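Local coordinates for protein flavoredoxin (Methanosarcina acetivorans, PDB 3BNK) that binds flavin mononucleotide (FMN) and probably serves in electron transport, at residues N64-N70 with T106-I110; M32-V37 with G48-N52. One frame throughout, in Å; residues are numbered along the deposited sequence.

Contact 1: N64-N70 with T106-I110; sequences NGSFSVN and TAPMI
Residues 64-70 and 106-110 run side by side in nearly the same direction, 15° apart end to end, yet side-chain hydrogen bonds and a water link them rather than a backbone ladder. Gly65 (phi 62°, psi 36°) ends helix 57-64, and the chain then extends as a strand from Ser66. CA atoms are closest at Phe67-Ala107 (4.7 Å) and spread to 6.6 Å at Asn64-Thr106 and Asn70-Ile110. Within 66-70, the CA-to-CB bonds of Ser66, Ser68 and Asn70 point toward 106-110; those of Phe67 and Val69 point away. Ser68 in rotamer p (chi1 61°) donates from OG to Pro108 O at 2.5 Å, and its CB lies 3.4 Å from Met109 CG. Asn70 in m (chi1 -63°, chi2 -79°) sets OD1 to accept Ile110 N at 3.1 Å, N-H...O angle 166°, while its ND2 donates to Ser68 OG at 3.0 Å. Asn116 also donates to Asn70 OD1, and Leu20 O receives Asn70 ND2. At the other end, Thr106 in t donates from OG1 to Asn64 OD1 (m) at 2.5 Å, a short distance in a crowded spot where the OG1 position is less certain. A water donates to Ser66 O (2.8 Å) and Thr106 O (3.0 Å). Ala107 CB fills the middle, 3.6 Å from Phe67 C. Strand 66-71 pairs through its backbone with strands 16-25 and 115-126, so 106-110 runs along its Ser66-Ser68-Asn70 face, a loop and short strand packed on the split-barrel-like FMN-binding fold expected of the flavin reductase family.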
ATOM      1  N   ASN B  64      10.142  18.594 -11.409  1.00 21.01           N
ATOM      2  CA  ASN B  64       9.007  18.584 -12.321  1.00 20.00           C
ATOM      3  C   ASN B  64       7.648  18.666 -11.660  1.00 19.10           C
ATOM      4  O   ASN B  64       6.671  19.015 -12.310  1.00 19.17           O
ATOM      5  CB  ASN B  64       9.068  17.338 -13.205  1.00 19.53           C
ATOM      6  CG  ASN B  64      10.224  17.379 -14.147  1.00 19.60           C
ATOM      7  OD1 ASN B  64      10.222  18.136 -15.120  1.00 18.12           O
ATOM      8  ND2 ASN B  64      11.242  16.580 -13.861  1.00 20.27           N
ATOM      9  N   GLY B  65       7.578  18.322 -10.382  1.00 18.14           N
ATOM     10  CA  GLY B  65       6.298  18.290  -9.695  1.00 17.70           C
ATOM     11  C   GLY B  65       5.373  17.277 -10.331  1.00 17.43           C
ATOM     12  O   GLY B  65       4.162  17.502 -10.409  1.00 16.98           O
ATOM     13  N   SER B  66       5.953  16.162 -10.786  1.00 17.01           N
ATOM     14  CA  SER B  66       5.195  15.105 -11.437  1.00 17.13           C
ATOM     15  C   SER B  66       5.923  13.770 -11.352  1.00 17.35           C
ATOM     16  O   SER B  66       7.138  13.732 -11.197  1.00 17.82           O
ATOM     17  CB  SER B  66       4.895  15.450 -12.897  1.00 16.77           C
ATOM     18  OG  SER B  66       6.024  15.245 -13.721  1.00 17.18           O
ATOM     19  N   PHE B  67       5.158  12.683 -11.473  1.00 16.97           N
ATOM     20  CA  PHE B  67       5.701  11.343 -11.490  1.00 16.48           C
ATOM     21  C   PHE B  67       4.654  10.355 -12.018  1.00 16.73           C
ATOM     22  O   PHE B  67       3.471  10.683 -12.151  1.00 16.65           O
ATOM     23  CB  PHE B  67       6.214  10.928 -10.096  1.00 15.97           C
ATOM     24  CG  PHE B  67       5.133  10.825  -9.039  1.00 15.88           C
ATOM     25  CD1 PHE B  67       4.468   9.614  -8.814  1.00 14.80           C
ATOM     26  CD2 PHE B  67       4.792  11.932  -8.251  1.00 14.33           C
ATOM     27  CE1 PHE B  67       3.487   9.510  -7.823  1.00 15.66           C
ATOM     28  CE2 PHE B  67       3.803  11.844  -7.262  1.00 14.94           C
ATOM     29  CZ  PHE B  67       3.150  10.634  -7.045  1.00 16.84           C
ATOM     30  N   SER B  68       5.112   9.149 -12.338  1.00 16.88           N
ATOM     31  CA  SER B  68       4.202   8.083 -12.718  1.00 16.98           C
ATOM     32  C   SER B  68       4.374   6.861 -11.835  1.00 17.00           C
ATOM     33  O   SER B  68       5.443   6.624 -11.271  1.00 17.49           O
ATOM     34  CB  SER B  68       4.380   7.699 -14.195  1.00 16.51           C
ATOM     35  OG  SER B  68       5.694   7.231 -14.437  1.00 16.52           O
ATOM     36  N   VAL B  69       3.296   6.098 -11.728  1.00 16.42           N
ATOM     37  CA  VAL B  69       3.280   4.828 -11.038  1.00 16.41           C
ATOM     38  C   VAL B  69       2.880   3.795 -12.088  1.00 16.10           C
ATOM     39  O   VAL B  69       1.803   3.894 -12.674  1.00 15.63           O
ATOM     40  CB  VAL B  69       2.286   4.846  -9.857  1.00 15.76           C
ATOM     41  CG1 VAL B  69       2.321   3.527  -9.108  1.00 17.41           C
ATOM     42  CG2 VAL B  69       2.606   5.983  -8.902  1.00 15.25           C
ATOM     43  N   ASN B  70       3.769   2.824 -12.308  1.00 16.08           N
ATOM     44  CA  ASN B  70       3.708   1.893 -13.441  1.00 16.34           C
ATOM     45  C   ASN B  70       3.671   0.457 -12.924  1.00 16.08           C
ATOM     46  O   ASN B  70       4.468   0.089 -12.061  1.00 16.72           O
ATOM     47  CB  ASN B  70       4.934   2.063 -14.362  1.00 16.03           C
ATOM     48  CG  ASN B  70       5.022   3.440 -15.003  1.00 16.80           C
ATOM     49  OD1 ASN B  70       4.341   3.735 -15.986  1.00 15.72           O
ATOM     50  ND2 ASN B  70       5.887   4.287 -14.455  1.00 18.58           N
ATOM     51  N   THR B 106       5.850  15.509 -18.512  1.00 20.61           N
ATOM     52  CA  THR B 106       7.138  15.409 -17.834  1.00 20.30           C
ATOM     53  C   THR B 106       7.269  14.194 -16.901  1.00 19.31           C
ATOM     54  O   THR B 106       8.294  14.019 -16.233  1.00 19.22           O
ATOM     55  CB  THR B 106       7.383  16.700 -17.048  1.00 20.04           C
ATOM     56  OG1 THR B 106       8.680  16.660 -16.463  1.00 24.27           O
ATOM     57  CG2 THR B 106       6.383  16.840 -15.953  1.00 18.05           C
ATOM     58  N   ALA B 107       6.217  13.391 -16.827  1.00 18.72           N
ATOM     59  CA  ALA B 107       6.264  12.143 -16.068  1.00 18.75           C
ATOM     60  C   ALA B 107       6.380  10.942 -17.008  1.00 18.51           C
ATOM     61  O   ALA B 107       5.413  10.544 -17.645  1.00 18.66           O
ATOM     62  CB  ALA B 107       5.064  12.013 -15.145  1.00 18.45           C
ATOM     63  N   PRO B 108       7.575  10.345 -17.075  1.00 18.93           N
ATOM     64  CA  PRO B 108       7.802   9.277 -18.038  1.00 18.84           C
ATOM     65  C   PRO B 108       7.084   7.988 -17.624  1.00 18.80           C
ATOM     66  O   PRO B 108       7.169   7.565 -16.471  1.00 18.34           O
ATOM     67  CB  PRO B 108       9.332   9.120 -18.031  1.00 19.08           C
ATOM     68  CG  PRO B 108       9.752   9.545 -16.666  1.00 18.21           C
ATOM     69  CD  PRO B 108       8.756  10.602 -16.230  1.00 18.59           C
ATOM     70  N   MET B 109       6.360   7.394 -18.573  1.00 19.11           N
ATOM     71  CA  MET B 109       5.598   6.168 -18.320  1.00 19.43           C
ATOM     72  C   MET B 109       6.108   5.022 -19.184  1.00 18.84           C
ATOM     73  O   MET B 109       6.728   5.246 -20.224  1.00 18.74           O
ATOM     74  CB  MET B 109       4.104   6.401 -18.540  1.00 19.38           C
ATOM     75  CG  MET B 109       3.476   7.257 -17.464  1.00 19.23           C
ATOM     76  SD  MET B 109       1.792   7.774 -17.848  1.00 20.72           S
ATOM     77  CE  MET B 109       2.086   8.987 -19.147  1.00 20.91           C
ATOM     78  N   ILE B 110       5.855   3.801 -18.735  1.00 19.04           N
ATOM     79  CA  ILE B 110       6.426   2.602 -19.366  1.00 19.23           C
ATOM     80  C   ILE B 110       5.389   1.877 -20.222  1.00 19.50           C
ATOM     81  O   ILE B 110       4.375   1.392 -19.712  1.00 19.71           O
ATOM     82  CB  ILE B 110       6.996   1.613 -18.322  1.00 18.99           C
ATOM     83  CG1 ILE B 110       8.105   2.272 -17.493  1.00 18.49           C
ATOM     84  CG2 ILE B 110       7.536   0.335 -19.020  1.00 17.62           C
ATOM     85  CD1 ILE B 110       8.495   1.489 -16.256  1.00 17.28           C
TER
HETATM   86  O   HOH W   1       8.941  13.743 -13.356  1.00 18.89           O

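Contact 2: M32-V37 with G48-N52; sequences MALGWV and GVGVN. With FMN (flavin mononucleotide), chain D.
Strand 32-34 and strand 48-52 diverge, their axes 8.8 Å apart at closest approach and 123° between N-to-C directions; they come into register only where the first chain bends at Gly35-Trp36. Trp36 (phi -87°, psi 74°) centres an inverse gamma turn, closed by a weak Val37 N to Gly35 O hydrogen bond of 3.1 Å. Beyond it, Val37 and Val49 form an antiparallel non-hydrogen-bonded pair (CA-CA 4.7 Å). The backbone bond between the segments is Gly50 N to Trp36 O, 2.8 Å at 168°, flanked by CA-H...O contacts from Val49 CA to Trp36 O (3.4 Å) and Val37 CA to Gly48 O (3.3 Å). This is the hairpin of strands 28-41 and 46-52, splayed at the bend so that its mouth receives the flavin. From these segments backbone atoms make all the polar contacts to FMN, while side chains such as Thr57 and Lys93 bond it from outside: Gly35 N and Trp36 N each donate to FMN O4 at 3.0 Å, Gly35 N more weakly to FMN N5 (3.2 Å), FMN N3 donates to Gly50 O (2.7 Å), and Asn52 N to FMN O2 (2.7 Å, 175°). Ala33 O accepts FMN O2' at 2.8 Å. Apolar side chains fill the space between the strands: Leu34 (t) places CD2 3.4 Å from Val49 CG2, Met32 SD meets Val51 CG1 at 3.8 Å, and Val37 CG1 meets Val49 CG2 at 3.5 Å. Around the Trp36 ring (chi1 -63°, m), FMN C4 lies over one face and Gly50 CA at the edge; a CB on Gly50 would fall 2.8 Å from Trp36 CE3.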
ATOM      1  N   MET B  32      12.619   3.850 -10.823  1.00 16.53           N
ATOM      2  CA  MET B  32      13.044   3.068  -9.674  1.00 16.49           C
ATOM      3  C   MET B  32      11.916   2.139  -9.233  1.00 16.08           C
ATOM      4  O   MET B  32      10.739   2.472  -9.386  1.00 15.32           O
ATOM      5  CB  MET B  32      13.476   3.975  -8.513  1.00 16.44           C
ATOM      6  CG  MET B  32      12.396   4.915  -7.998  1.00 16.33           C
ATOM      7  SD  MET B  32      12.774   5.587  -6.375  1.00 17.76           S
ATOM      8  CE  MET B  32      12.006   4.405  -5.275  1.00 13.09           C
ATOM      9  N   ALA B  33      12.285   0.981  -8.673  1.00 15.90           N
ATOM     10  CA  ALA B  33      11.311   0.046  -8.106  1.00 15.40           C
ATOM     11  C   ALA B  33      10.708   0.618  -6.823  1.00 15.15           C
ATOM     12  O   ALA B  33      11.429   1.207  -5.993  1.00 15.29           O
ATOM     13  CB  ALA B  33      11.948  -1.322  -7.876  1.00 15.34           C
ATOM     14  N   LEU B  34       9.384   0.507  -6.693  1.00 14.62           N
ATOM     15  CA  LEU B  34       8.646   1.165  -5.599  1.00 14.61           C
ATOM     16  C   LEU B  34       7.543   0.279  -5.022  1.00 14.63           C
ATOM     17  O   LEU B  34       6.662  -0.165  -5.736  1.00 14.79           O
ATOM     18  CB  LEU B  34       8.054   2.519  -6.057  1.00 14.77           C
ATOM     19  CG  LEU B  34       7.082   3.232  -5.096  1.00 14.23           C
ATOM     20  CD1 LEU B  34       7.839   4.087  -4.107  1.00 11.05           C
ATOM     21  CD2 LEU B  34       6.057   4.103  -5.853  1.00 13.31           C
ATOM     22  N   GLY B  35       7.601   0.048  -3.716  1.00 15.55           N
ATOM     23  CA  GLY B  35       6.602  -0.754  -3.006  1.00 15.46           C
ATOM     24  C   GLY B  35       5.804   0.110  -2.052  1.00 15.50           C
ATOM     25  O   GLY B  35       4.702  -0.264  -1.643  1.00 15.56           O
ATOM     26  N   TRP B  36       6.358   1.275  -1.695  1.00 15.19           N
ATOM     27  CA  TRP B  36       5.683   2.217  -0.794  1.00 14.63           C
ATOM     28  C   TRP B  36       4.765   3.151  -1.589  1.00 14.97           C
ATOM     29  O   TRP B  36       5.093   4.331  -1.795  1.00 14.47           O
ATOM     30  CB  TRP B  36       6.702   3.032   0.032  1.00 14.62           C
ATOM     31  CG  TRP B  36       7.589   2.204   0.978  1.00 13.98           C
ATOM     32  CD1 TRP B  36       7.766   0.842   0.969  1.00 13.39           C
ATOM     33  CD2 TRP B  36       8.440   2.707   2.016  1.00 14.65           C
ATOM     34  NE1 TRP B  36       8.658   0.468   1.939  1.00 13.43           N
ATOM     35  CE2 TRP B  36       9.098   1.591   2.595  1.00 15.57           C
ATOM     36  CE3 TRP B  36       8.729   3.993   2.501  1.00 14.09           C
ATOM     37  CZ2 TRP B  36      10.002   1.720   3.659  1.00 14.84           C
ATOM     38  CZ3 TRP B  36       9.635   4.119   3.554  1.00 14.52           C
ATOM     39  CH2 TRP B  36      10.264   2.985   4.119  1.00 15.16           C
ATOM     40  N   VAL B  37       3.638   2.602  -2.049  1.00 14.66           N
ATOM     41  CA  VAL B  37       2.611   3.356  -2.776  1.00 15.64           C
ATOM     42  C   VAL B  37       1.277   3.043  -2.153  1.00 15.24           C
ATOM     43  O   VAL B  37       0.972   1.879  -1.897  1.00 15.58           O
ATOM     44  CB  VAL B  37       2.337   2.900  -4.232  1.00 16.40           C
ATOM     45  CG1 VAL B  37       2.092   4.135  -5.161  1.00 15.67           C
ATOM     46  CG2 VAL B  37       3.330   1.829  -4.750  1.00 15.45           C
ATOM     47  N   GLY B  48       0.129   8.366  -2.760  1.00 16.83           N
ATOM     48  CA  GLY B  48       1.378   8.819  -2.178  1.00 16.42           C
ATOM     49  C   GLY B  48       2.470   7.816  -2.455  1.00 16.28           C
ATOM     50  O   GLY B  48       2.214   6.613  -2.587  1.00 16.56           O
ATOM     51  N   VAL B  49       3.694   8.307  -2.516  1.00 16.00           N
ATOM     52  CA  VAL B  49       4.841   7.492  -2.885  1.00 16.38           C
ATOM     53  C   VAL B  49       6.009   7.779  -1.927  1.00 16.50           C
ATOM     54  O   VAL B  49       6.392   8.946  -1.749  1.00 16.61           O
ATOM     55  CB  VAL B  49       5.194   7.736  -4.374  1.00 16.42           C
ATOM     56  CG1 VAL B  49       6.627   7.413  -4.671  1.00 19.38           C
ATOM     57  CG2 VAL B  49       4.251   6.922  -5.295  1.00 14.85           C
ATOM     58  N   GLY B  50       6.523   6.719  -1.292  1.00 16.04           N
ATOM     59  CA  GLY B  50       7.613   6.789  -0.320  1.00 16.48           C
ATOM     60  C   GLY B  50       8.990   6.537  -0.919  1.00 16.75           C
ATOM     61  O   GLY B  50       9.260   5.468  -1.486  1.00 16.22           O
ATOM     62  N   VAL B  51       9.860   7.538  -0.794  1.00 16.75           N
ATOM     63  CA  VAL B  51      11.120   7.544  -1.523  1.00 17.40           C
ATOM     64  C   VAL B  51      12.270   7.990  -0.627  1.00 17.57           C
ATOM     65  O   VAL B  51      12.288   9.114  -0.140  1.00 17.03           O
ATOM     66  CB  VAL B  51      11.072   8.419  -2.827  1.00 17.18           C
ATOM     67  CG1 VAL B  51      12.347   8.220  -3.634  1.00 17.82           C
ATOM     68  CG2 VAL B  51       9.849   8.087  -3.711  1.00 17.39           C
ATOM     69  N   ASN B  52      13.232   7.093  -0.432  1.00 18.14           N
ATOM     70  CA  ASN B  52      14.408   7.406   0.367  1.00 19.49           C
ATOM     71  C   ASN B  52      15.157   8.638  -0.131  1.00 19.87           C
ATOM     72  O   ASN B  52      15.354   8.828  -1.332  1.00 19.67           O
ATOM     73  CB  ASN B  52      15.343   6.201   0.492  1.00 19.00           C
ATOM     74  CG  ASN B  52      16.251   6.303   1.705  1.00 21.60           C
ATOM     75  OD1 ASN B  52      17.248   7.017   1.685  1.00 23.80           O
ATOM     76  ND2 ASN B  52      15.894   5.604   2.776  1.00 22.34           N
TER
HETATM   77  N1  FMN D1001      13.145   2.598  -2.444  1.00 15.94           N
HETATM   78  C2  FMN D1001      12.336   3.568  -1.885  1.00 15.86           C
HETATM   79  O2  FMN D1001      12.839   4.628  -1.530  1.00 16.25           O
HETATM   80  N3  FMN D1001      10.977   3.349  -1.738  1.00 16.53           N
HETATM   81  C4  FMN D1001      10.438   2.143  -2.155  1.00 16.08           C
HETATM   82  O4  FMN D1001       9.236   1.950  -2.011  1.00 15.19           O
HETATM   83  C4A FMN D1001      11.258   1.158  -2.718  1.00 16.54           C
HETATM   84  N5  FMN D1001      10.730  -0.058  -3.129  1.00 16.54           N
HETATM   85  C5A FMN D1001      11.536  -1.024  -3.703  1.00 16.44           C
HETATM   86  C6  FMN D1001      10.957  -2.226  -4.130  1.00 16.58           C
HETATM   87  C7  FMN D1001      11.760  -3.222  -4.706  1.00 16.34           C
HETATM   88  C7M FMN D1001      11.093  -4.451  -5.247  1.00 16.28           C
HETATM   89  C8  FMN D1001      13.137  -3.006  -4.858  1.00 16.81           C
HETATM   90  C8M FMN D1001      13.985  -3.945  -5.690  1.00 16.52           C
HETATM   91  C9  FMN D1001      13.701  -1.792  -4.443  1.00 15.77           C
HETATM   92  C9A FMN D1001      12.911  -0.793  -3.871  1.00 16.35           C
HETATM   93  N10 FMN D1001      13.459   0.427  -3.454  1.00 16.15           N
HETATM   94  C10 FMN D1001      12.631   1.391  -2.871  1.00 16.46           C
HETATM   95  C1' FMN D1001      14.907   0.747  -3.713  1.00 17.40           C
HETATM   96  C2' FMN D1001      15.111   1.674  -4.904  1.00 17.90           C
HETATM   97  O2' FMN D1001      14.277   1.286  -5.979  1.00 17.27           O
HETATM   98  C3' FMN D1001      16.556   1.612  -5.405  1.00 18.89           C
HETATM   99  O3' FMN D1001      17.491   2.038  -4.430  1.00 19.33           O
HETATM  100  C4' FMN D1001      16.724   2.374  -6.718  1.00 17.91           C
HETATM  101  O4' FMN D1001      17.975   2.052  -7.266  1.00 16.24           O
HETATM  102  C5' FMN D1001      16.609   3.888  -6.603  1.00 17.15           C
HETATM  103  O5' FMN D1001      16.745   4.351  -7.934  1.00 19.08           O
HETATM  104  P   FMN D1001      17.232   5.849  -8.293  1.00 19.49           P
HETATM  105  O1P FMN D1001      18.478   6.156  -7.514  1.00 19.66           O
HETATM  106  O2P FMN D1001      16.147   6.792  -7.865  1.00 17.70           O
HETATM  107  O3P FMN D1001      17.465   6.021  -9.769  1.00 18.73           O

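Both contacts are buried, their centres 13 Å apart, and both reach the main antiparallel sheet; contact 2 lies nearer the centre of the chain than contact 1. They touch through the apolar face of strand 66-71: Phe67 CE1 lies 3.7 Å from Val49 CG2, and Val69 CG1 4.0 Å from Val37 CG1. The opposite face of that strand is the one contact 1 uses, where serine and asparagine side chains bond a covering loop. In contact 2, backbone amides and carbonyls serve the cofactor, with apolar side chains behind them. Contact 1 stays off the flavin, the Pro108 side chain being about 11 Å from it.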